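Local coordinates for hypothetical protein (Neisseria meningitidis, PDB 2O5H), which is of unknown function but belongs to the DUF596 family of conserved bacterial proteins and folds into an alpha-beta structure, at residues Gly78-Pro81 against Glu82-Glu85. Numbering follows the deposited sequence.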
loop_
_atom_site.group_PDB
_atom_site.type_symbol
_atom_site.label_atom_id
_atom_site.label_comp_id
_atom_site.label_asym_id
_atom_site.label_seq_id
_atom_site.Cartn_x
_atom_site.Cartn_y
_atom_site.Cartn_z
ATOM N N GLY A 78 -11.041 -14.598 -13.916
ATOM C CA GLY A 78 -10.631 -15.797 -13.201
ATOM C C GLY A 78 -9.315 -16.357 -13.721
ATOM O O GLY A 78 -9.203 -16.669 -14.909
ATOM N N HIS A 79 -8.322 -16.479 -12.843
ATOM C CA HIS A 79 -7.116 -17.263 -13.122
ATOM C C HIS A 79 -6.743 -18.012 -11.864
ATOM O O HIS A 79 -7.153 -17.626 -10.761
ATOM C CB HIS A 79 -5.910 -16.397 -13.556
ATOM C CG HIS A 79 -6.011 -15.880 -14.959
ATOM N ND1 HIS A 79 -5.998 -16.713 -16.051
ATOM C CD2 HIS A 79 -6.097 -14.622 -15.447
ATOM C CE1 HIS A 79 -6.113 -15.999 -17.158
ATOM N NE2 HIS A 79 -6.179 -14.724 -16.821
ATOM N N THR A 80 -5.952 -19.061 -12.032
ATOM C CA THR A 80 -5.319 -19.703 -10.896
ATOM C C THR A 80 -4.206 -18.806 -10.353
ATOM O O THR A 80 -3.747 -17.881 -11.046
ATOM C CB THR A 80 -4.738 -21.063 -11.262
ATOM O OG1 THR A 80 -3.559 -20.880 -12.051
ATOM C CG2 THR A 80 -5.746 -21.895 -12.031
ATOM N N PRO A 81 -3.774 -19.062 -9.101
ATOM C CA PRO A 81 -2.695 -18.240 -8.563
ATOM C C PRO A 81 -1.440 -18.325 -9.409
ATOM O O PRO A 81 -0.758 -17.321 -9.590
ATOM C CB PRO A 81 -2.478 -18.822 -7.154
ATOM C CG PRO A 81 -3.816 -19.405 -6.792
ATOM C CD PRO A 81 -4.269 -20.030 -8.100
ATOM N N GLU A 82 -1.143 -19.521 -9.912
ATOM C CA GLU A 82 0.003 -19.745 -10.787
ATOM C C GLU A 82 -0.112 -18.963 -12.109
ATOM O O GLU A 82 0.844 -18.346 -12.553
ATOM C CB GLU A 82 0.165 -21.246 -11.085
ATOM C CG GLU A 82 0.679 -22.058 -9.897
ATOM C CD GLU A 82 -0.300 -22.101 -8.691
ATOM O OE1 GLU A 82 -1.560 -22.107 -8.868
ATOM O OE2 GLU A 82 0.226 -22.122 -7.545
ATOM N N GLU A 83 -1.289 -19.013 -12.727
ATOM C CA GLU A 83 -1.546 -18.258 -13.953
ATOM C C GLU A 83 -1.347 -16.765 -13.755
ATOM O O GLU A 83 -0.766 -16.093 -14.616
ATOM C CB GLU A 83 -2.953 -18.529 -14.496
ATOM C CG GLU A 83 -3.072 -19.897 -15.170
ATOM C CD GLU A 83 -4.505 -20.301 -15.431
ATOM O OE1 GLU A 83 -5.439 -19.579 -15.031
ATOM O OE2 GLU A 83 -4.692 -21.357 -16.057
ATOM N N TRP A 84 -1.828 -16.242 -12.628
ATOM C CA TRP A 84 -1.713 -14.821 -12.355
ATOM C C TRP A 84 -0.247 -14.456 -12.084
ATOM O O TRP A 84 0.232 -13.424 -12.519
ATOM C CB TRP A 84 -2.558 -14.427 -11.161
ATOM C CG TRP A 84 -3.996 -14.031 -11.407
ATOM C CD1 TRP A 84 -5.083 -14.477 -10.713
ATOM C CD2 TRP A 84 -4.486 -13.048 -12.340
ATOM N NE1 TRP A 84 -6.244 -13.852 -11.172
ATOM C CE2 TRP A 84 -5.895 -12.959 -12.158
ATOM C CE3 TRP A 84 -3.869 -12.225 -13.305
ATOM C CZ2 TRP A 84 -6.708 -12.084 -12.923
ATOM C CZ3 TRP A 84 -4.682 -11.327 -14.054
ATOM C CH2 TRP A 84 -6.085 -11.278 -13.854
ATOM N N GLU A 85 0.470 -15.316 -11.377
ATOM C CA GLU A 85 1.903 -15.058 -11.215
ATOM C C GLU A 85 2.587 -14.897 -12.584
ATOM O O GLU A 85 3.380 -13.976 -12.763
ATOM C CB GLU A 85 2.592 -16.140 -10.365
ATOM C CG GLU A 85 4.135 -15.914 -10.245
ATOM C CD GLU A 85 4.819 -17.023 -9.502
ATOM O OE1 GLU A 85 4.228 -18.133 -9.447
ATOM O OE2 GLU A 85 5.950 -16.798 -8.996
#
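A capping box formed by Thr80 and Glu83 starts helix 81-91, just after the short strand 75-76, outermost in the chain's antiparallel sheet. Thr80 is the N-cap: its OG1 accepts from Glu83 N at 3.0 Å in a nearly straight bond. With chi1 at 73°, the hydroxyl lies between the backbone N and the carbonyl carbon of its own residue, turned to Glu83 N, one of the first-turn amides that lack a carbonyl from a preceding helical turn. In the reciprocal bond of the box, Glu83 OE1 accepts from Thr80 N at 3.1 Å.

The same OE1 is gripped a second time, by His79 ND1 at 3.1 Å. The two donors come from opposite faces of the carboxylate plane, each well out of it, and so hold this oxygen between them, probably limiting rotation of the carboxylate. The oxygen lies almost in the imidazole plane, and ring and carboxylate stand 85° apart. A glutamate suits this place, since its negative charge at the helix N-terminus should be favoured by the helix dipole, while the paired carboxylate probably fixes which way the imidazole turns.

Pro81 suits the first helical position because no N-H is needed there for helical bonding, and its ring holds phi near the helical value. Regular helical bonding then begins: Trp84 N donates to Thr80 O, and Glu85 N to Pro81 O. Trp84 is buried against Phe59 and Leu63 of helix 48-64, and Glu85 forms a salt bridge with Arg89.

His79 closes over the indole in two ways. CD2 leads the edge of its imidazole, 3.5 Å above the Trp84 plane and offset toward the rim, in a T-shaped pair with planes at 82°. Beside this, His79 CB makes a CH-pi contact, sitting 3.5 Å from the centroid of the five-membered ring of Trp84, almost on its normal.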